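Local coordinates for ESSB (Geobacillus thermodenitrificans, PDB 4ANO), which probably serves protein export as an integral membrane component of the type VII secretion system, here represented by its cytoplasmic, probably kinase-like fragment, at residues D49-R54 with S71-F76; K81-S86 with A203-K208; R89-L94 with A192-W197; L155-Y160 with P176-L181. All blocks are in the same frame, centred on the assembly; numbering follows the deposited sequence. Where two conformers were deposited one is given.

Contact 1 of 4, residues D49-R54 with S71-F76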
loop_
_atom_site.group_PDB
_atom_site.type_symbol
_atom_site.label_atom_id
_atom_site.label_comp_id
_atom_site.label_asym_id
_atom_site.label_seq_id
_atom_site.Cartn_x
_atom_site.Cartn_y
_atom_site.Cartn_z
ATOM N N ASP A 49 12.001 -7.643 -3.706
ATOM C CA ASP A 49 11.070 -8.682 -4.215
ATOM C C ASP A 49 11.658 -9.018 -5.569
ATOM O O ASP A 49 12.170 -8.191 -6.220
ATOM C CB ASP A 49 9.621 -8.169 -4.248
ATOM C CG ASP A 49 9.389 -7.125 -5.353
ATOM O OD1 ASP A 49 9.300 -7.521 -6.528
ATOM O OD2 ASP A 49 9.217 -5.901 -5.029
ATOM N N PRO A 50 11.595 -10.271 -5.974
ATOM C CA PRO A 50 12.241 -10.522 -7.279
ATOM C C PRO A 50 11.529 -9.898 -8.517
ATOM O O PRO A 50 12.194 -9.698 -9.570
ATOM C CB PRO A 50 12.230 -12.028 -7.348
ATOM C CG PRO A 50 10.908 -12.454 -6.589
ATOM C CD PRO A 50 10.658 -11.304 -5.542
ATOM N N CYS A 51 10.240 -9.560 -8.400
ATOM C CA CYS A 51 9.526 -8.992 -9.588
ATOM C C CYS A 51 9.856 -7.583 -10.025
ATOM O O CYS A 51 9.956 -7.278 -11.219
ATOM C CB CYS A 51 8.017 -9.084 -9.329
ATOM S SG CYS A 51 7.545 -10.872 -9.227
ATOM N N ILE A 52 10.167 -6.715 -9.057
ATOM C CA ILE A 52 10.197 -5.283 -9.364
ATOM C C ILE A 52 11.623 -4.881 -9.213
ATOM O O ILE A 52 12.243 -5.209 -8.191
ATOM C CB ILE A 52 9.291 -4.484 -8.347
ATOM C CG1 ILE A 52 7.825 -4.780 -8.649
ATOM C CG2 ILE A 52 9.540 -2.989 -8.517
ATOM C CD1 ILE A 52 6.939 -4.100 -7.660
ATOM N N VAL A 53 12.175 -4.282 -10.243
ATOM C CA VAL A 53 13.597 -3.854 -10.263
ATOM C C VAL A 53 13.620 -2.405 -9.679
ATOM O O VAL A 53 12.682 -1.619 -9.940
ATOM C CB VAL A 53 14.175 -3.951 -11.705
ATOM C CG1 VAL A 53 15.519 -3.108 -11.897
ATOM C CG2 VAL A 53 14.428 -5.440 -12.158
ATOM N N ARG A 54 14.640 -2.098 -8.851
ATOM C CA ARG A 54 14.864 -0.768 -8.268
ATOM C C ARG A 54 16.289 -0.406 -8.503
ATOM O O ARG A 54 17.171 -1.177 -8.135
ATOM C CB ARG A 54 14.587 -0.720 -6.750
ATOM C CG ARG A 54 13.159 -1.076 -6.410
ATOM C CD ARG A 54 12.762 -0.942 -4.896
ATOM N NE ARG A 54 11.373 -1.457 -4.660
ATOM C CZ ARG A 54 10.897 -2.668 -4.898
ATOM N NH1 ARG A 54 11.606 -3.718 -5.416
ATOM N NH2 ARG A 54 9.629 -2.870 -4.658
ATOM N N SER A 71 5.925 -5.107 -16.964
ATOM C CA SER A 71 4.933 -4.331 -17.766
ATOM C C SER A 71 3.494 -4.845 -17.681
ATOM O O SER A 71 2.533 -4.107 -18.014
ATOM C CB SER A 71 5.375 -4.211 -19.223
ATOM O OG SER A 71 5.777 -5.471 -19.680
ATOM N N SER A 72 3.307 -6.108 -17.275
ATOM C CA SER A 72 1.980 -6.673 -17.106
ATOM C C SER A 72 1.347 -6.580 -15.715
ATOM O O SER A 72 0.218 -7.068 -15.504
ATOM C CB SER A 72 1.977 -8.153 -17.592
ATOM O OG SER A 72 2.697 -8.998 -16.662
ATOM N N PHE A 73 2.078 -5.987 -14.751
ATOM C CA PHE A 73 1.447 -5.713 -13.452
ATOM C C PHE A 73 0.305 -4.703 -13.631
ATOM O O PHE A 73 0.368 -3.890 -14.575
ATOM C CB PHE A 73 2.458 -5.165 -12.486
ATOM C CG PHE A 73 3.119 -6.197 -11.623
ATOM C CD1 PHE A 73 3.165 -7.536 -11.949
ATOM C CD2 PHE A 73 3.743 -5.798 -10.450
ATOM C CE1 PHE A 73 3.781 -8.480 -11.123
ATOM C CE2 PHE A 73 4.363 -6.714 -9.626
ATOM C CZ PHE A 73 4.390 -8.090 -9.946
ATOM N N LEU A 74 -0.744 -4.860 -12.788
ATOM C CA LEU A 74 -1.976 -4.033 -12.739
ATOM C C LEU A 74 -1.902 -2.973 -11.616
ATOM O O LEU A 74 -1.400 -3.235 -10.507
ATOM C CB LEU A 74 -3.242 -4.898 -12.449
ATOM C CG LEU A 74 -3.980 -5.959 -13.298
ATOM C CD1 LEU A 74 -3.825 -5.770 -14.770
ATOM C CD2 LEU A 74 -3.625 -7.416 -12.832
ATOM N N THR A 75 -2.428 -1.794 -11.905
ATOM C CA THR A 75 -2.489 -0.720 -10.943
ATOM C C THR A 75 -3.600 -0.944 -9.994
ATOM O O THR A 75 -4.493 -1.784 -10.205
ATOM C CB THR A 75 -2.795 0.603 -11.713
ATOM O OG1 THR A 75 -4.073 0.454 -12.357
ATOM C CG2 THR A 75 -1.769 0.784 -12.845
ATOM N N PHE A 76 -3.540 -0.154 -8.912
ATOM C CA PHE A 76 -4.569 -0.182 -7.910
ATOM C C PHE A 76 -5.927 0.169 -8.582
ATOM O O PHE A 76 -6.935 -0.506 -8.374
ATOM C CB PHE A 76 -4.229 0.867 -6.847
ATOM C CG PHE A 76 -5.159 0.819 -5.664
ATOM C CD1 PHE A 76 -6.361 1.546 -5.656
ATOM C CD2 PHE A 76 -4.849 0.017 -4.535
ATOM C CE1 PHE A 76 -7.169 1.512 -4.558
ATOM C CE2 PHE A 76 -5.659 0.031 -3.392
ATOM C CZ PHE A 76 -6.825 0.785 -3.434
#
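Phe73 reaches Cys51 and Ile52 with the far end of its ring. CB sets out toward residues 49-54, with chi1 at -93°, well off a staggered value. The ring touches them obliquely through the adjacent atoms CE2 and CZ: CE2 lies 4.1 Å from Ile52 CG1 and 4.2 Å from Ile52 CD1, and CZ is 3.8 Å from Cys51 CB. Ile52 comes close through its longer branch, CG1 standing anti to its own carbonyl carbon (chi1 -72°).

The turn bearing these residues is tied by Asp49. Its OD1 accepts from Ile52 N at 2.8 Å, an Asx motif, while OD2 forms a salt bridge with Arg54: NH2 at 3.1 Å comes nearly along the C-O direction of OD2, NH1 at 3.3 Å from above the carboxylate plane, and OD2 lies in the guanidinium plane. Ile52 CG2 rests on one face of that group, offset toward its rim. Phe124 touches Asp49, Cys51 and Ile52, and meets the ring of Phe73.

Residues 71-76 lead from the four-stranded sheet to helix 76-80, consistent with the lobe linker of a kinase-like fold. No polar bond crosses, so the contact relies on apolar packing; the charged pair stays within the turn behind.

Contact 2 of 4, residues K81-S86 with A203-K208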
loop_
_atom_site.group_PDB
_atom_site.type_symbol
_atom_site.label_atom_id
_atom_site.label_comp_id
_atom_site.label_asym_id
_atom_site.label_seq_id
_atom_site.Cartn_x
_atom_site.Cartn_y
_atom_site.Cartn_z
ATOM N N LYS A 81 -11.683 -1.899 -10.360
ATOM C CA LYS A 81 -12.717 -2.232 -11.351
ATOM C C LYS A 81 -13.234 -3.664 -11.366
ATOM O O LYS A 81 -14.200 -3.962 -12.113
ATOM C CB LYS A 81 -12.239 -1.905 -12.769
ATOM C CG LYS A 81 -11.855 -0.444 -12.880
ATOM C CD LYS A 81 -11.306 -0.278 -14.295
ATOM C CE LYS A 81 -10.723 1.132 -14.524
ATOM N NZ LYS A 81 -11.549 2.293 -14.072
ATOM N N THR A 82 -12.558 -4.571 -10.660
ATOM C CA THR A 82 -12.941 -5.975 -10.575
ATOM C C THR A 82 -14.124 -6.088 -9.637
ATOM O O THR A 82 -14.540 -5.086 -9.033
ATOM C CB THR A 82 -11.759 -6.873 -10.105
ATOM O OG1 THR A 82 -11.280 -6.475 -8.809
ATOM C CG2 THR A 82 -10.574 -6.763 -11.058
ATOM N N THR A 83 -14.665 -7.291 -9.556
ATOM C CA THR A 83 -15.676 -7.720 -8.599
ATOM C C THR A 83 -15.385 -7.316 -7.122
ATOM O O THR A 83 -14.231 -7.321 -6.728
ATOM C CB THR A 83 -15.680 -9.242 -8.761
ATOM O OG1 THR A 83 -16.688 -9.619 -9.724
ATOM C CG2 THR A 83 -15.886 -9.941 -7.494
ATOM N N LEU A 84 -16.414 -6.985 -6.324
ATOM C CA LEU A 84 -16.224 -6.771 -4.880
ATOM C C LEU A 84 -15.477 -7.951 -4.264
ATOM O O LEU A 84 -14.512 -7.759 -3.523
ATOM C CB LEU A 84 -17.540 -6.513 -4.133
ATOM C CG LEU A 84 -17.389 -6.237 -2.635
ATOM C CD1 LEU A 84 -16.415 -5.047 -2.384
ATOM C CD2 LEU A 84 -18.732 -5.918 -2.064
ATOM N N LEU A 85 -15.879 -9.186 -4.608
ATOM C CA LEU A 85 -15.267 -10.392 -4.044
ATOM C C LEU A 85 -13.751 -10.451 -4.286
ATOM O O LEU A 85 -12.873 -10.675 -3.396
ATOM C CB LEU A 85 -15.933 -11.676 -4.612
ATOM C CG LEU A 85 -15.304 -13.010 -4.151
ATOM C CD1 LEU A 85 -15.213 -13.239 -2.640
ATOM C CD2 LEU A 85 -16.029 -14.208 -4.829
ATOM N N SER A 86 -13.416 -10.126 -5.523
ATOM C CA SER A 86 -12.037 -10.023 -5.891
ATOM C C SER A 86 -11.214 -8.928 -5.160
ATOM O O SER A 86 -10.025 -9.090 -4.826
ATOM C CB SER A 86 -12.069 -9.540 -7.317
ATOM O OG SER A 86 -10.753 -9.307 -7.696
ATOM N N ALA A 203 -20.719 -16.057 -0.562
ATOM C CA ALA A 203 -22.059 -16.747 -0.542
ATOM C C ALA A 203 -22.985 -16.013 -1.511
ATOM O O ALA A 203 -23.724 -16.652 -2.302
ATOM C CB ALA A 203 -22.602 -16.758 0.887
ATOM N N LYS A 204 -22.910 -14.682 -1.561
ATOM C CA LYS A 204 -23.783 -13.895 -2.479
ATOM C C LYS A 204 -23.520 -14.158 -3.950
ATOM O O LYS A 204 -24.422 -14.264 -4.731
ATOM C CB LYS A 204 -23.716 -12.383 -2.186
ATOM C CG LYS A 204 -24.414 -11.966 -0.866
ATOM C CD LYS A 204 -24.193 -10.466 -0.567
ATOM C CE LYS A 204 -24.865 -10.028 0.737
ATOM N NZ LYS A 204 -24.461 -8.628 1.129
ATOM N N GLU A 205 -22.251 -14.211 -4.337
ATOM C CA GLU A 205 -21.897 -14.444 -5.718
ATOM C C GLU A 205 -22.290 -15.845 -6.132
ATOM O O GLU A 205 -22.788 -16.027 -7.218
ATOM C CB GLU A 205 -20.387 -14.247 -5.893
ATOM C CG GLU A 205 -20.017 -12.761 -5.642
ATOM C CD GLU A 205 -20.369 -11.892 -6.783
ATOM O OE1 GLU A 205 -21.536 -11.437 -6.881
ATOM O OE2 GLU A 205 -19.431 -11.625 -7.588
ATOM N N ARG A 206 -22.144 -16.822 -5.224
ATOM C CA ARG A 206 -22.557 -18.204 -5.534
ATOM C C ARG A 206 -24.061 -18.315 -5.809
ATOM O O ARG A 206 -24.465 -19.095 -6.683
ATOM C CB ARG A 206 -22.125 -19.249 -4.466
ATOM C CG ARG A 206 -20.572 -19.277 -4.236
ATOM C CD ARG A 206 -20.153 -20.385 -3.172
ATOM N NE ARG A 206 -18.684 -20.484 -3.205
ATOM C CZ ARG A 206 -18.037 -21.064 -4.211
ATOM N NH1 ARG A 206 -18.772 -21.639 -5.199
ATOM N NH2 ARG A 206 -16.702 -21.085 -4.213
ATOM N N ALA A 207 -24.865 -17.520 -5.090
ATOM C CA ALA A 207 -26.310 -17.630 -5.240
ATOM C C ALA A 207 -26.713 -17.254 -6.680
ATOM O O ALA A 207 -27.783 -17.654 -7.113
ATOM C CB ALA A 207 -27.033 -16.735 -4.190
ATOM N N LYS A 208 -25.835 -16.489 -7.340
ATOM C CA LYS A 208 -26.071 -16.019 -8.722
ATOM C C LYS A 208 -25.845 -17.144 -9.762
ATOM O O LYS A 208 -26.231 -16.969 -10.941
ATOM C CB LYS A 208 -25.108 -14.880 -9.050
ATOM C CG LYS A 208 -25.394 -13.592 -8.283
ATOM C CD LYS A 208 -24.565 -12.406 -8.732
ATOM C CE LYS A 208 -24.920 -11.206 -7.874
ATOM N NZ LYS A 208 -23.784 -10.255 -7.925
#
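Glu205, near the end of helix 187-207, lies against Thr83 and Leu85 at the start of helix 84-98. The two helices belong to the helical part of the fragment, which probably corresponds to the C-terminal lobe of a kinase-like fold, and this is a small contact on its surface.

Glu205 carries most of it. CG stands beside the backbone N and anti to the carbonyl carbon (chi1 -66°), and the chain then folds sharply at chi2 (-77°), so that the methylene part and the carboxylate serve different partners. CG lies 4.3 Å from Leu85 CD2, a distant van der Waals approach. Leu85 gets there with its own CG anti to the backbone N, and its side chain also rests on Val198, Glu201 and Glu202 of the same long helix. Further out, Glu205 OE2 comes within 3.9 Å of Thr83 CG2, the two side chains approaching from opposite directions. Thr83 occupies two conformers, so this last touch is provisional.

The other carboxylate oxygen is engaged within its own segment: Lys208 NZ, at the end of an extended chain, forms a salt bridge 2.7 Å long to Glu205 OE1, nearly along its C-O axis. That bridge should steady the bend of Glu205 and balance its charge.

Thr83 sits at the N-cap position but makes no capping bond with its side chain. One residue earlier, Thr82 OG1 bonds to Ile79 O and accepts from Ser86 OG at 3.1 Å.

Contact 3 of 4, residues R89-L94 with A192-W197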
loop_
_atom_site.group_PDB
_atom_site.type_symbol
_atom_site.label_atom_id
_atom_site.label_comp_id
_atom_site.label_asym_id
_atom_site.label_seq_id
_atom_site.Cartn_x
_atom_site.Cartn_y
_atom_site.Cartn_z
ATOM N N ARG A 89 -10.492 -10.060 -1.649
ATOM C CA ARG A 89 -9.444 -11.097 -1.559
ATOM C C ARG A 89 -8.108 -10.408 -1.660
ATOM O O ARG A 89 -7.159 -10.804 -0.958
ATOM C CB ARG A 89 -9.607 -12.176 -2.650
ATOM C CG ARG A 89 -10.570 -13.333 -2.183
ATOM C CD ARG A 89 -10.897 -14.322 -3.338
ATOM N NE ARG A 89 -11.953 -15.308 -2.989
ATOM C CZ ARG A 89 -12.711 -15.975 -3.884
ATOM N NH1 ARG A 89 -12.559 -15.776 -5.197
ATOM N NH2 ARG A 89 -13.644 -16.848 -3.475
ATOM N N ALA A 90 -8.001 -9.440 -2.586
ATOM C CA ALA A 90 -6.821 -8.621 -2.752
ATOM C C ALA A 90 -6.402 -7.897 -1.478
ATOM O O ALA A 90 -5.181 -7.801 -1.157
ATOM C CB ALA A 90 -6.985 -7.618 -3.920
ATOM N N ALA A 91 -7.401 -7.414 -0.755
ATOM C CA ALA A 91 -7.204 -6.655 0.475
ATOM C C ALA A 91 -6.703 -7.594 1.570
ATOM O O ALA A 91 -5.808 -7.248 2.330
ATOM C CB ALA A 91 -8.485 -5.976 0.901
ATOM N N ILE A 92 -7.242 -8.814 1.601
ATOM C CA ILE A 92 -6.690 -9.836 2.510
ATOM C C ILE A 92 -5.210 -10.172 2.296
ATOM O O ILE A 92 -4.429 -10.207 3.269
ATOM C CB ILE A 92 -7.622 -11.109 2.517
ATOM C CG1 ILE A 92 -9.013 -10.739 3.079
ATOM C CG2 ILE A 92 -6.983 -12.251 3.273
ATOM C CD1 ILE A 92 -10.070 -11.887 2.998
ATOM N N HIS A 93 -4.804 -10.374 1.060
ATOM C CA HIS A 93 -3.402 -10.564 0.758
ATOM C C HIS A 93 -2.562 -9.359 1.175
ATOM O O HIS A 93 -1.474 -9.533 1.686
ATOM C CB HIS A 93 -3.162 -10.763 -0.734
ATOM C CG HIS A 93 -3.832 -11.971 -1.326
ATOM N ND1 HIS A 93 -4.474 -11.922 -2.542
ATOM C CD2 HIS A 93 -3.947 -13.251 -0.893
ATOM C CE1 HIS A 93 -4.974 -13.114 -2.834
ATOM N NE2 HIS A 93 -4.684 -13.936 -1.841
ATOM N N LEU A 94 -3.047 -8.147 0.948
ATOM C CA LEU A 94 -2.350 -6.937 1.431
ATOM C C LEU A 94 -2.140 -6.951 2.932
ATOM O O LEU A 94 -1.024 -6.725 3.443
ATOM C CB LEU A 94 -3.137 -5.656 1.023
ATOM C CG LEU A 94 -2.489 -4.360 1.558
ATOM C CD1 LEU A 94 -1.118 -4.086 0.991
ATOM C CD2 LEU A 94 -3.409 -3.158 1.153
ATOM N N ALA A 192 -9.459 -10.430 10.620
ATOM C CA ALA A 192 -10.733 -11.114 11.008
ATOM C C ALA A 192 -12.004 -10.514 10.412
ATOM O O ALA A 192 -12.928 -11.284 10.012
ATOM C CB ALA A 192 -10.860 -11.155 12.508
ATOM N N VAL A 193 -12.059 -9.172 10.341
ATOM C CA VAL A 193 -13.235 -8.432 9.844
ATOM C C VAL A 193 -13.355 -8.740 8.341
ATOM O O VAL A 193 -14.422 -9.179 7.850
ATOM C CB VAL A 193 -13.142 -6.873 10.064
ATOM C CG1 VAL A 193 -14.150 -6.143 9.191
ATOM C CG2 VAL A 193 -13.311 -6.482 11.635
ATOM N N LEU A 194 -12.244 -8.591 7.626
ATOM C CA LEU A 194 -12.205 -8.975 6.217
ATOM C C LEU A 194 -12.619 -10.426 5.980
ATOM O O LEU A 194 -13.294 -10.701 4.961
ATOM C CB LEU A 194 -10.856 -8.721 5.565
ATOM C CG LEU A 194 -10.461 -7.265 5.403
ATOM C CD1 LEU A 194 -9.012 -7.164 5.025
ATOM C CD2 LEU A 194 -11.330 -6.639 4.264
ATOM N N GLU A 195 -12.228 -11.340 6.873
ATOM C CA GLU A 195 -12.511 -12.735 6.608
ATOM C C GLU A 195 -13.991 -13.008 6.693
ATOM O O GLU A 195 -14.542 -13.745 5.877
ATOM C CB GLU A 195 -11.770 -13.660 7.537
ATOM C CG GLU A 195 -11.449 -14.964 6.795
ATOM C CD GLU A 195 -10.217 -14.814 5.938
ATOM O OE1 GLU A 195 -9.187 -14.391 6.495
ATOM O OE2 GLU A 195 -10.269 -15.125 4.735
ATOM N N LYS A 196 -14.664 -12.413 7.677
ATOM C CA LYS A 196 -16.120 -12.581 7.754
ATOM C C LYS A 196 -16.795 -11.928 6.539
ATOM O O LYS A 196 -17.817 -12.447 6.011
ATOM C CB LYS A 196 -16.689 -12.034 9.076
ATOM C CG LYS A 196 -18.123 -12.474 9.353
ATOM C CD LYS A 196 -18.745 -11.707 10.528
ATOM C CE LYS A 196 -19.686 -10.582 10.076
ATOM N NZ LYS A 196 -18.919 -9.465 9.434
ATOM N N TRP A 197 -16.229 -10.810 6.087
ATOM C CA TRP A 197 -16.751 -10.128 4.879
ATOM C C TRP A 197 -16.589 -10.943 3.598
ATOM O O TRP A 197 -17.527 -11.002 2.803
ATOM C CB TRP A 197 -16.086 -8.785 4.701
ATOM C CG TRP A 197 -16.774 -7.887 3.667
ATOM C CD1 TRP A 197 -17.987 -8.063 3.029
ATOM C CD2 TRP A 197 -16.300 -6.623 3.273
ATOM N NE1 TRP A 197 -18.243 -6.996 2.199
ATOM C CE2 TRP A 197 -17.212 -6.099 2.335
ATOM C CE3 TRP A 197 -15.152 -5.894 3.578
ATOM C CZ2 TRP A 197 -17.021 -4.868 1.735
ATOM C CZ3 TRP A 197 -14.962 -4.693 2.982
ATOM C CH2 TRP A 197 -15.879 -4.172 2.084
#
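Ile92 and Leu194 form the centre of this helix-helix contact, sliding past each other in opposite directions. Ile92 CG1 lies 3.7 Å from Leu194 CB and 4.1 Å from Leu194 CD1, so the isoleucine lies along the leucine side chain from its base to one of its methyls. The same methyl, Leu194 CD1, goes on to meet Ala91, 4.2 Å from Ala91 C and 4.3 Å from Ala91 CB. In Leu194, CG is turned beside the backbone N and anti to the carbonyl carbon (chi1 -68°), which, with the extended chi2, directs CD1 to Ala91.

At the margin, Glu195 crosses Ile92 at about a right angle. Its CB does not head for the other helix, but the chain bends at chi2 (82°) and brings OE2 to 3.7 Å from Ile92 CD1. A carboxylate oxygen beside a methyl gives packing and no bond; the acid is at the surface.

Helices 84-98 and 187-207 run nearly antiparallel here, their local axes 10.0 Å apart at an angle of 157°. They are part of the helical half of a probably kinase-like fold.

Next comes helix 141-155, whose Val152 touches both Ala91 and Leu194 and so closes the inner side of the contact. Further along the pair, Arg89 NH2 forms a salt bridge to Glu202 OE1, a polar tie between the same two helices. His93 ND1 makes a weak hydrogen bond to Leu121 O, while Leu94 packs on Pro123 and Phe125 of strand 123-125.

Contact 4 of 4, residues L155-Y160 with P176-L181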
loop_
_atom_site.group_PDB
_atom_site.type_symbol
_atom_site.label_atom_id
_atom_site.label_comp_id
_atom_site.label_asym_id
_atom_site.label_seq_id
_atom_site.Cartn_x
_atom_site.Cartn_y
_atom_site.Cartn_z
ATOM N N LEU A 155 -10.048 0.290 -1.648
ATOM C CA LEU A 155 -10.065 -0.775 -2.638
ATOM C C LEU A 155 -11.440 -1.516 -2.686
ATOM O O LEU A 155 -11.880 -1.914 -3.782
ATOM C CB LEU A 155 -8.971 -1.754 -2.284
ATOM C CG LEU A 155 -8.768 -2.969 -3.173
ATOM C CD1 LEU A 155 -8.423 -2.435 -4.561
ATOM C CD2 LEU A 155 -7.651 -3.830 -2.647
ATOM N N THR A 156 -12.066 -1.680 -1.523
ATOM C CA THR A 156 -13.221 -2.581 -1.341
ATOM C C THR A 156 -14.516 -1.798 -1.411
ATOM O O THR A 156 -15.181 -1.850 -2.400
ATOM C CB THR A 156 -13.142 -3.396 -0.026
ATOM O OG1 THR A 156 -13.026 -2.507 1.112
ATOM C CG2 THR A 156 -11.897 -4.304 -0.043
ATOM N N GLU A 157 -14.872 -1.135 -0.323
ATOM C CA GLU A 157 -16.035 -0.225 -0.249
ATOM C C GLU A 157 -15.977 0.796 -1.375
ATOM O O GLU A 157 -16.950 0.972 -2.138
ATOM C CB GLU A 157 -16.012 0.512 1.079
ATOM C CG GLU A 157 -17.254 1.369 1.330
ATOM C CD GLU A 157 -18.136 0.827 2.456
ATOM O OE1 GLU A 157 -18.486 -0.388 2.461
ATOM O OE2 GLU A 157 -18.490 1.651 3.334
ATOM N N GLY A 158 -14.838 1.464 -1.457
ATOM C CA GLY A 158 -14.514 2.438 -2.445
ATOM C C GLY A 158 -15.521 3.592 -2.622
ATOM O O GLY A 158 -15.764 4.018 -3.756
ATOM N N GLU A 159 -16.110 4.102 -1.545
ATOM C CA GLU A 159 -17.007 5.244 -1.722
ATOM C C GLU A 159 -16.300 6.583 -1.481
ATOM O O GLU A 159 -16.889 7.646 -1.662
ATOM C CB GLU A 159 -18.280 5.101 -0.884
ATOM C CG GLU A 159 -19.437 6.029 -1.342
ATOM C CD GLU A 159 -20.050 5.641 -2.689
ATOM O OE1 GLU A 159 -20.072 4.436 -3.026
ATOM O OE2 GLU A 159 -20.530 6.548 -3.415
ATOM N N TYR A 160 -15.029 6.528 -1.092
ATOM C CA TYR A 160 -14.197 7.733 -0.981
ATOM C C TYR A 160 -12.751 7.371 -1.375
ATOM O O TYR A 160 -12.415 6.200 -1.476
ATOM C CB TYR A 160 -14.195 8.368 0.438
ATOM C CG TYR A 160 -15.599 8.640 0.984
ATOM C CD1 TYR A 160 -16.265 9.827 0.652
ATOM C CD2 TYR A 160 -16.255 7.710 1.803
ATOM C CE1 TYR A 160 -17.521 10.095 1.139
ATOM C CE2 TYR A 160 -17.530 7.959 2.292
ATOM C CZ TYR A 160 -18.159 9.151 1.956
ATOM O OH TYR A 160 -19.435 9.417 2.431
ATOM N N PRO A 176 -21.640 -0.363 7.740
ATOM C CA PRO A 176 -21.396 -1.288 8.882
ATOM C C PRO A 176 -20.017 -2.035 8.912
ATOM O O PRO A 176 -19.295 -1.951 9.922
ATOM C CB PRO A 176 -22.585 -2.246 8.816
ATOM C CG PRO A 176 -23.661 -1.398 8.232
ATOM C CD PRO A 176 -23.031 -0.476 7.244
ATOM N N ILE A 177 -19.692 -2.774 7.849
ATOM C CA ILE A 177 -18.370 -3.438 7.759
ATOM C C ILE A 177 -17.200 -2.447 7.759
ATOM O O ILE A 177 -16.149 -2.704 8.371
ATOM C CB ILE A 177 -18.260 -4.424 6.551
ATOM C CG1 ILE A 177 -17.162 -5.494 6.831
ATOM C CG2 ILE A 177 -17.972 -3.649 5.224
ATOM C CD1 ILE A 177 -17.724 -6.816 7.506
ATOM N N ALA A 178 -17.353 -1.325 7.055
ATOM C CA ALA A 178 -16.372 -0.276 7.151
ATOM C C ALA A 178 -16.144 0.079 8.605
ATOM O O ALA A 178 -14.999 0.157 9.051
ATOM C CB ALA A 178 -16.792 0.938 6.356
ATOM N N LYS A 179 -17.248 0.223 9.358
ATOM C CA LYS A 179 -17.190 0.624 10.778
ATOM C C LYS A 179 -16.433 -0.397 11.585
ATOM O O LYS A 179 -15.640 -0.047 12.451
ATOM C CB LYS A 179 -18.611 0.811 11.396
ATOM C CG LYS A 179 -18.548 1.205 12.909
ATOM C CD LYS A 179 -19.901 1.229 13.628
ATOM C CE LYS A 179 -19.746 1.904 15.004
ATOM N NZ LYS A 179 -21.088 2.295 15.473
ATOM N N GLU A 180 -16.672 -1.659 11.266
ATOM C CA GLU A 180 -15.954 -2.755 11.861
ATOM C C GLU A 180 -14.476 -2.653 11.542
ATOM O O GLU A 180 -13.617 -2.879 12.406
ATOM C CB GLU A 180 -16.477 -4.060 11.304
ATOM C CG GLU A 180 -17.693 -4.564 12.060
ATOM C CD GLU A 180 -18.042 -6.002 11.707
ATOM O OE1 GLU A 180 -17.249 -6.909 12.065
ATOM O OE2 GLU A 180 -19.112 -6.214 11.101
ATOM N N LEU A 181 -14.158 -2.336 10.286
ATOM C CA LEU A 181 -12.741 -2.160 9.915
ATOM C C LEU A 181 -12.030 -1.018 10.652
ATOM O O LEU A 181 -10.982 -1.273 11.250
ATOM C CB LEU A 181 -12.562 -2.042 8.411
ATOM C CG LEU A 181 -12.733 -3.220 7.458
ATOM C CD1 LEU A 181 -13.069 -2.622 6.144
ATOM C CD2 LEU A 181 -11.448 -3.984 7.281
#
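Glu157 meets Ala178 and Ile177 with its carboxylate group, and what crosses directly is van der Waals packing. OE2 comes to 3.5 Å from Ala178 CB, and the carboxylate carbon CD is 4.1 Å from the same methyl. OE1, on the other branch, is 4.3 Å from Ile177 CG2. The side chain leaves the backbone with CG anti to its own N (chi1 -174°) and then bends at chi2 (111°), which brings the carboxylate up against the first turn of helix 176-183. Glu157 was modelled in two conformers, so these touches describe one of them.

The polar interactions bring in neighbours. Glu157 OE2 is hydrogen-bonded to Ser175 OG, just ahead of the helix, so the acid has a polar partner beside the methyl. On the loop side, Arg87 of helix 84-98 bonds to the carbonyl oxygens of Leu155 through NE and Thr156 through NH2, while Thr156 OG1 bonds back to Val152 O.

Gly158 is the first residue after helix 141-155 to leave helical torsions, with positive phi (53°). On the opposing side the helix is regular from its start, with Glu180 N to Pro176 O at 3.0 Å and Leu181 N to Ile177 O at 2.8 Å.

Here the loop after helix 141-155 lies against the start of helix 176-183, a junction consistent with the helical C-terminal lobe of a kinase-like fold.

Overall arrangement
Contacts 2 and 3 join the same two helices, 84-98 and 187-207. Contact 3 lies deeper and is mainly aliphatic, whereas contact 2, at the outer end of the pair, is a surface touch built on a glutamate. Contact 4 flanks them, its centre about 12 Å from that of contact 3; Trp197 packs on Thr156, and Val193 on Leu181. It is partly buried, yet an acid does the touching there, with a serine as its polar partner. Contact 1, partly buried, stands apart where the edge strand of the four-stranded sheet begins, beside the three-stranded sheet, and centres on an aromatic ring. Its Phe76 still reaches the helical half, packing on Leu155 of contact 4.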